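Local coordinates for putative gamma-hydroxymuconic semialdehyde dehydrogenase (Pseudomonas, PDB 4GO3), which probably oxidises gamma-hydroxymuconic semialdehyde to the corresponding acid, using NAD(+) as the electron acceptor, at residues G140-I145 with V218-F223; R74-S79 with R104-F109. The protein carries 2 engineered substitutions. One frame throughout, in Å; residues are numbered along the deposited sequence.

Both contacts are largely buried, yet they hold different elements: contact 1 joins two parallel strands inside the sheet of the NAD(+)-binding region, contact 2 two helices, 61-77 and 94-113. Their centres lie 23 Å apart, and their nearest atoms are about 8 Å apart without touching. Contact 1 rests on backbone hydrogen bonds, with aliphatic side chains filling in beside them, and it covers 481 Å². Contact 2 has no hydrogen bond between its segments; a few methyl groups and one aromatic ring pack together over 194 Å², and one exposed acid lies at its margin. Helix 151-164 adjoins both, receiving Gln144 from contact 1 and Thr105 and Phe109 from contact 2.

Contact 1 (G140-I145 with V218-F223); sequences GVVAQI and VGKIAF
Val141 and Val218 touch where a parallel pairing of strands 130-145 and 220-224 begins, in the Rossmann-type sheet of the aldehyde dehydrogenase fold. Gly219 N makes the first bond, to Val141 O at 2.9 Å. Ala143 and Ala222 each use both N and O across the pair: Ala143 N donates to Lys220 O (2.9 Å, nearly straight at 177°), Ala143 O accepts from Ala222 N at 2.8 Å, and Ile145 N reaches Ala222 O. Small residues suit this middle, where Ala143 CB takes the CG1 methyl of Val218 at 3.6 Å. That methyl stands anti to the backbone N of Val218 (chi1 163°), which brings it over the alanine, while CG2 reaches Val141 CG1 at 4.1 Å. An alanine in place of Val218 would probably leave a gap above Ala143 and deprive the Val141 methyl of its partner across the pair. The face carrying Val142, Gln144, Lys220 and Ala222 is met more loosely; there Val142 CG2 lies beside Lys220 CB at 3.9 Å. Gln144 turns its amide off this face, where Lys158 O and Tyr467 OH hold NE2. On the other face, helix 228-237 covers Ile145, Ile221 and Phe223 through Ile233. Phe223 also lies against Thr229 and Leu248 of the NAD(+) site, unoccupied in this chain, so this strand end adjoins it. There the Phe223 ring edge receives Ile145, whose CG2 lies 3.9 Å from Phe223 CD1.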
ATOM      1  N   GLY A 140      -3.136  -6.649 -12.192  1.00 31.91           N
ATOM      2  CA  GLY A 140      -2.766  -7.683 -13.132  1.00 32.74           C
ATOM      3  C   GLY A 140      -2.821  -9.064 -12.521  1.00 30.40           C
ATOM      4  O   GLY A 140      -3.868  -9.552 -12.165  1.00 32.62           O
ATOM      5  N   VAL A 141      -1.661  -9.693 -12.419  1.00 34.62           N
ATOM      6  CA  VAL A 141      -1.536 -10.991 -11.803  1.00 27.78           C
ATOM      7  C   VAL A 141      -1.205 -10.764 -10.366  1.00 21.99           C
ATOM      8  O   VAL A 141      -0.232 -10.114 -10.044  1.00 25.17           O
ATOM      9  CB  VAL A 141      -0.417 -11.819 -12.417  1.00 29.94           C
ATOM     10  CG1 VAL A 141      -0.240 -13.098 -11.662  1.00 26.40           C
ATOM     11  CG2 VAL A 141      -0.710 -12.114 -13.847  1.00 28.39           C
ATOM     12  N   VAL A 142      -2.036 -11.327  -9.509  1.00 27.97           N
ATOM     13  CA  VAL A 142      -1.977 -11.103  -8.090  1.00 35.38           C
ATOM     14  C   VAL A 142      -1.602 -12.392  -7.409  1.00 28.47           C
ATOM     15  O   VAL A 142      -2.118 -13.420  -7.757  1.00 37.36           O
ATOM     16  CB  VAL A 142      -3.351 -10.679  -7.616  1.00 28.65           C
ATOM     17  CG1 VAL A 142      -3.797 -11.518  -6.494  1.00 36.18           C
ATOM     18  CG2 VAL A 142      -3.366  -9.253  -7.275  1.00 25.24           C
ATOM     19  N   ALA A 143      -0.699 -12.349  -6.442  1.00 28.63           N
ATOM     20  CA  ALA A 143      -0.331 -13.549  -5.702  1.00 26.54           C
ATOM     21  C   ALA A 143      -0.952 -13.474  -4.322  1.00 31.14           C
ATOM     22  O   ALA A 143      -0.974 -12.411  -3.686  1.00 32.94           O
ATOM     23  CB  ALA A 143       1.181 -13.698  -5.605  1.00 26.36           C
ATOM     24  N   GLN A 144      -1.475 -14.603  -3.864  1.00 35.96           N
ATOM     25  CA  GLN A 144      -2.141 -14.640  -2.575  1.00 35.69           C
ATOM     26  C   GLN A 144      -1.727 -15.863  -1.767  1.00 37.68           C
ATOM     27  O   GLN A 144      -1.900 -17.006  -2.188  1.00 40.57           O
ATOM     28  CB  GLN A 144      -3.655 -14.604  -2.764  1.00 33.47           C
ATOM     29  CG  GLN A 144      -4.084 -13.464  -3.643  1.00 33.86           C
ATOM     30  CD  GLN A 144      -5.584 -13.331  -3.743  1.00 39.06           C
ATOM     31  OE1 GLN A 144      -6.289 -14.297  -4.031  1.00 37.90           O
ATOM     32  NE2 GLN A 144      -6.082 -12.130  -3.510  1.00 37.41           N
ATOM     33  N   ILE A 145      -1.181 -15.610  -0.594  1.00 23.39           N
ATOM     34  CA  ILE A 145      -0.791 -16.668   0.304  1.00 24.68           C
ATOM     35  C   ILE A 145      -1.750 -16.652   1.493  1.00 24.94           C
ATOM     36  O   ILE A 145      -1.869 -15.639   2.168  1.00 34.56           O
ATOM     37  CB  ILE A 145       0.658 -16.452   0.784  1.00 24.40           C
ATOM     38  CG1 ILE A 145       1.595 -16.373  -0.425  1.00 17.45           C
ATOM     39  CG2 ILE A 145       1.057 -17.537   1.786  1.00 22.03           C
ATOM     40  CD1 ILE A 145       3.009 -16.014  -0.112  1.00 15.50           C
ATOM     41  N   VAL A 218       4.192 -10.836 -10.912  1.00 33.36           N
ATOM     42  CA  VAL A 218       3.177 -10.602  -9.926  1.00 28.49           C
ATOM     43  C   VAL A 218       3.231  -9.147  -9.514  1.00 35.16           C
ATOM     44  O   VAL A 218       4.267  -8.632  -9.158  1.00 32.08           O
ATOM     45  CB  VAL A 218       3.344 -11.510  -8.732  1.00 36.92           C
ATOM     46  CG1 VAL A 218       2.568 -10.990  -7.575  1.00 26.82           C
ATOM     47  CG2 VAL A 218       2.885 -12.884  -9.086  1.00 35.46           C
ATOM     48  N   GLY A 219       2.088  -8.493  -9.607  1.00 32.92           N
ATOM     49  CA  GLY A 219       1.951  -7.083  -9.310  1.00 27.34           C
ATOM     50  C   GLY A 219       1.579  -6.740  -7.888  1.00 31.87           C
ATOM     51  O   GLY A 219       1.685  -5.588  -7.479  1.00 36.38           O
ATOM     52  N   LYS A 220       1.120  -7.730  -7.153  1.00 28.64           N
ATOM     53  CA  LYS A 220       0.776  -7.544  -5.769  1.00 29.15           C
ATOM     54  C   LYS A 220       0.871  -8.888  -5.099  1.00 31.50           C
ATOM     55  O   LYS A 220       0.553  -9.889  -5.692  1.00 31.42           O
ATOM     56  CB  LYS A 220      -0.633  -6.992  -5.657  1.00 33.20           C
ATOM     57  CG  LYS A 220      -1.180  -6.911  -4.260  1.00 31.18           C
ATOM     58  CD  LYS A 220      -2.430  -6.096  -4.237  1.00 41.20           C
ATOM     59  CE  LYS A 220      -2.803  -5.753  -2.846  1.00 42.55           C
ATOM     60  NZ  LYS A 220      -2.337  -6.848  -2.042  1.00 36.98           N
ATOM     61  N   ILE A 221       1.340  -8.919  -3.867  1.00 27.45           N
ATOM     62  CA  ILE A 221       1.288 -10.140  -3.099  1.00 26.84           C
ATOM     63  C   ILE A 221       0.512  -9.862  -1.843  1.00 29.20           C
ATOM     64  O   ILE A 221       0.844  -8.977  -1.092  1.00 35.21           O
ATOM     65  CB  ILE A 221       2.668 -10.686  -2.755  1.00 31.41           C
ATOM     66  CG1 ILE A 221       2.538 -11.871  -1.811  1.00 45.51           C
ATOM     67  CG2 ILE A 221       3.504  -9.647  -2.090  1.00 27.69           C
ATOM     68  CD1 ILE A 221       3.294 -11.676  -0.548  1.00 70.14           C
ATOM     69  N   ALA A 222      -0.559 -10.610  -1.647  1.00 23.80           N
ATOM     70  CA  ALA A 222      -1.362 -10.512  -0.453  1.00 25.06           C
ATOM     71  C   ALA A 222      -0.948 -11.637   0.472  1.00 26.43           C
ATOM     72  O   ALA A 222      -0.949 -12.782   0.075  1.00 27.87           O
ATOM     73  CB  ALA A 222      -2.788 -10.640  -0.814  1.00 22.52           C
ATOM     74  N   PHE A 223      -0.607 -11.306   1.705  1.00 28.09           N
ATOM     75  CA  PHE A 223      -0.159 -12.292   2.659  1.00 24.14           C
ATOM     76  C   PHE A 223      -0.935 -12.194   3.951  1.00 27.58           C
ATOM     77  O   PHE A 223      -1.031 -11.151   4.539  1.00 28.51           O
ATOM     78  CB  PHE A 223       1.313 -12.076   2.951  1.00 20.69           C
ATOM     79  CG  PHE A 223       1.864 -12.978   3.998  1.00 24.30           C
ATOM     80  CD1 PHE A 223       1.946 -14.320   3.786  1.00 28.95           C
ATOM     81  CD2 PHE A 223       2.315 -12.480   5.183  1.00 22.68           C
ATOM     82  CE1 PHE A 223       2.450 -15.135   4.728  1.00 30.08           C
ATOM     83  CE2 PHE A 223       2.810 -13.298   6.122  1.00 28.60           C
ATOM     84  CZ  PHE A 223       2.877 -14.628   5.896  1.00 32.67           C
TER

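Contact 2 (R74-S79 with R104-F109); sequences RIEECS and RTAACF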
ATOM      1  N   ARG A  74     -23.059 -21.817  -6.200  1.00 37.93           N
ATOM      2  CA  ARG A  74     -22.461 -23.130  -6.321  1.00 39.17           C
ATOM      3  C   ARG A  74     -21.835 -23.570  -5.023  1.00 44.48           C
ATOM      4  O   ARG A  74     -21.868 -24.733  -4.679  1.00 45.31           O
ATOM      5  CB  ARG A  74     -21.413 -23.129  -7.420  1.00 45.21           C
ATOM      6  CG  ARG A  74     -20.885 -24.494  -7.761  1.00 44.55           C
ATOM      7  CD  ARG A  74     -21.976 -25.373  -8.270  1.00 49.15           C
ATOM      8  NE  ARG A  74     -21.502 -26.706  -8.603  1.00 63.01           N
ATOM      9  CZ  ARG A  74     -22.145 -27.821  -8.293  1.00 66.45           C
ATOM     10  NH1 ARG A  74     -23.281 -27.770  -7.630  1.00 48.32           N
ATOM     11  NH2 ARG A  74     -21.647 -28.989  -8.633  1.00 70.36           N
ATOM     12  N   ILE A  75     -21.250 -22.626  -4.306  1.00 31.26           N
ATOM     13  CA  ILE A  75     -20.617 -22.928  -3.039  1.00 30.12           C
ATOM     14  C   ILE A  75     -21.664 -23.329  -2.039  1.00 30.51           C
ATOM     15  O   ILE A  75     -21.429 -24.197  -1.234  1.00 40.65           O
ATOM     16  CB  ILE A  75     -19.799 -21.746  -2.499  1.00 29.27           C
ATOM     17  CG1 ILE A  75     -18.419 -21.734  -3.132  1.00 23.50           C
ATOM     18  CG2 ILE A  75     -19.665 -21.827  -1.006  1.00 19.75           C
ATOM     19  CD1 ILE A  75     -17.746 -20.450  -3.009  1.00 25.29           C
ATOM     20  N   GLU A  76     -22.822 -22.707  -2.159  1.00 24.66           N
ATOM     21  CA  GLU A  76     -23.939 -22.977  -1.292  1.00 27.77           C
ATOM     22  C   GLU A  76     -24.585 -24.295  -1.671  1.00 28.71           C
ATOM     23  O   GLU A  76     -25.126 -24.978  -0.832  1.00 30.12           O
ATOM     24  CB  GLU A  76     -24.920 -21.810  -1.330  1.00 21.62           C
ATOM     25  CG  GLU A  76     -24.743 -20.859  -0.167  1.00 31.66           C
ATOM     26  CD  GLU A  76     -25.238 -19.465  -0.448  1.00 40.74           C
ATOM     27  OE1 GLU A  76     -25.199 -18.619   0.459  1.00 39.51           O
ATOM     28  OE2 GLU A  76     -25.667 -19.208  -1.570  1.00 46.82           O
ATOM     29  N   GLU A  77     -24.492 -24.670  -2.934  1.00 25.56           N
ATOM     30  CA  GLU A  77     -24.997 -25.960  -3.378  1.00 34.91           C
ATOM     31  C   GLU A  77     -24.118 -27.115  -2.942  1.00 30.87           C
ATOM     32  O   GLU A  77     -24.591 -28.208  -2.748  1.00 39.98           O
ATOM     33  CB  GLU A  77     -25.082 -26.008  -4.891  1.00 32.49           C
ATOM     34  CG  GLU A  77     -26.269 -25.387  -5.478  1.00 34.51           C
ATOM     35  CD  GLU A  77     -26.143 -25.346  -6.948  1.00 50.98           C
ATOM     36  OE1 GLU A  77     -25.098 -25.787  -7.435  1.00 41.91           O
ATOM     37  OE2 GLU A  77     -27.076 -24.885  -7.616  1.00 63.27           O
ATOM     38  N   CYS A  78     -22.827 -26.877  -2.831  1.00 20.86           N
ATOM     39  CA  CYS A  78     -21.902 -27.902  -2.417  1.00 30.59           C
ATOM     40  C   CYS A  78     -21.487 -27.662  -0.999  1.00 29.64           C
ATOM     41  O   CYS A  78     -20.355 -27.894  -0.647  1.00 29.29           O
ATOM     42  CB  CYS A  78     -20.657 -27.869  -3.282  1.00 27.24           C
ATOM     43  SG  CYS A  78     -20.959 -27.946  -4.993  1.00 36.00           S
ATOM     44  N   SER A  79     -22.418 -27.165  -0.205  1.00 23.75           N
ATOM     45  CA  SER A  79     -22.168 -26.683   1.141  1.00 25.32           C
ATOM     46  C   SER A  79     -21.752 -27.732   2.149  1.00 25.04           C
ATOM     47  O   SER A  79     -20.849 -27.499   2.928  1.00 26.55           O
ATOM     48  CB  SER A  79     -23.390 -25.918   1.639  1.00 25.12           C
ATOM     49  OG  SER A  79     -23.766 -26.318   2.933  1.00 48.59           O
ATOM     50  N   ARG A 104     -20.019 -17.939   5.179  1.00 39.47           N
ATOM     51  CA  ARG A 104     -19.233 -16.725   5.088  1.00 43.40           C
ATOM     52  C   ARG A 104     -18.416 -16.737   3.802  1.00 37.20           C
ATOM     53  O   ARG A 104     -18.162 -15.705   3.227  1.00 37.03           O
ATOM     54  CB  ARG A 104     -18.350 -16.563   6.323  1.00 33.99           C
ATOM     55  CG  ARG A 104     -18.988 -17.036   7.581  1.00 31.25           C
ATOM     56  CD  ARG A 104     -18.801 -16.072   8.685  1.00 41.16           C
ATOM     57  NE  ARG A 104     -17.487 -16.200   9.290  1.00 50.43           N
ATOM     58  CZ  ARG A 104     -17.114 -15.575  10.396  1.00 58.75           C
ATOM     59  NH1 ARG A 104     -17.960 -14.784  11.025  1.00 65.46           N
ATOM     60  NH2 ARG A 104     -15.901 -15.736  10.873  1.00 55.22           N
ATOM     61  N   THR A 105     -18.027 -17.898   3.312  1.00 25.07           N
ATOM     62  CA  THR A 105     -17.326 -17.988   2.042  1.00 21.67           C
ATOM     63  C   THR A 105     -18.181 -17.607   0.857  1.00 25.41           C
ATOM     64  O   THR A 105     -17.699 -17.058  -0.095  1.00 24.86           O
ATOM     65  CB  THR A 105     -16.864 -19.392   1.771  1.00 19.57           C
ATOM     66  OG1 THR A 105     -15.871 -19.737   2.715  1.00 26.23           O
ATOM     67  CG2 THR A 105     -16.282 -19.482   0.431  1.00 19.07           C
ATOM     68  N   ALA A 106     -19.452 -17.939   0.890  1.00 22.20           N
ATOM     69  CA  ALA A 106     -20.329 -17.618  -0.201  1.00 19.71           C
ATOM     70  C   ALA A 106     -20.740 -16.178  -0.073  1.00 23.81           C
ATOM     71  O   ALA A 106     -20.714 -15.426  -1.021  1.00 25.17           O
ATOM     72  CB  ALA A 106     -21.527 -18.501  -0.156  1.00 25.18           C
ATOM     73  N   ALA A 107     -21.117 -15.797   1.126  1.00 19.96           N
ATOM     74  CA  ALA A 107     -21.507 -14.436   1.381  1.00 17.41           C
ATOM     75  C   ALA A 107     -20.518 -13.468   0.770  1.00 25.59           C
ATOM     76  O   ALA A 107     -20.908 -12.525   0.116  1.00 24.22           O
ATOM     77  CB  ALA A 107     -21.607 -14.207   2.866  1.00 17.06           C
ATOM     78  N   CYS A 108     -19.236 -13.703   1.016  1.00 23.59           N
ATOM     79  CA  CYS A 108     -18.162 -12.835   0.556  1.00 22.38           C
ATOM     80  C   CYS A 108     -17.946 -12.892  -0.947  1.00 18.32           C
ATOM     81  O   CYS A 108     -17.620 -11.913  -1.566  1.00 27.90           O
ATOM     82  CB  CYS A 108     -16.866 -13.179   1.275  1.00 20.94           C
ATOM     83  SG  CYS A 108     -15.545 -12.131   0.859  1.00 23.39           S
ATOM     84  N   PHE A 109     -18.129 -14.049  -1.538  1.00 24.47           N
ATOM     85  CA  PHE A 109     -18.033 -14.159  -2.965  1.00 24.75           C
ATOM     86  C   PHE A 109     -19.253 -13.520  -3.564  1.00 16.40           C
ATOM     87  O   PHE A 109     -19.180 -12.927  -4.606  1.00 18.15           O
ATOM     88  CB  PHE A 109     -17.903 -15.616  -3.388  1.00 18.52           C
ATOM     89  CG  PHE A 109     -16.486 -16.066  -3.552  1.00 23.35           C
ATOM     90  CD1 PHE A 109     -15.611 -15.342  -4.312  1.00 22.76           C
ATOM     91  CD2 PHE A 109     -16.027 -17.200  -2.938  1.00 22.85           C
ATOM     92  CE1 PHE A 109     -14.333 -15.748  -4.453  1.00 23.68           C
ATOM     93  CE2 PHE A 109     -14.752 -17.598  -3.093  1.00 20.88           C
ATOM     94  CZ  PHE A 109     -13.910 -16.875  -3.846  1.00 22.66           C
TER
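Ile75 reaches across to three residues of 104-109 with both of its methyl groups, in apolar packing of helices 61-77 and 94-113 of the aldehyde dehydrogenase fold, with no hydrogen bond between the segments. Its CD1 lies 3.7 Å from Phe109 CD2 and 3.9 Å from Thr105 CG2, and its CG2 meets Ala106 CB at 3.9 Å. A branched aliphatic suits this place because its two arms serve different neighbours: CG1, anti to the carbonyl carbon (chi1 -83°), carries CD1 toward the ring. Alanine suits the position opposite, since a single methyl lets Ile75 CA and Ala106 CA come to 6.0 Å. At the exposed margin, the extended chain of Glu76 passes Ala106, with OE1 3.7 Å from Ala106 CB.

The next shell helps to position these groups. Glu76 OE2 forms a salt bridge with Arg110, tying its acid to the partner helix. Thr105 turns its methyl to Ile75 and its hydroxyl back to Asp101 O within its own helix. Further out, Phe109 packs on Leu68 and Leu71 of helix 61-77 and on Met188 of helix 179-191, whose Leu187 also touches Ile75, while helix 151-164 meets Thr105 through Leu152 and Phe109 through Ser156.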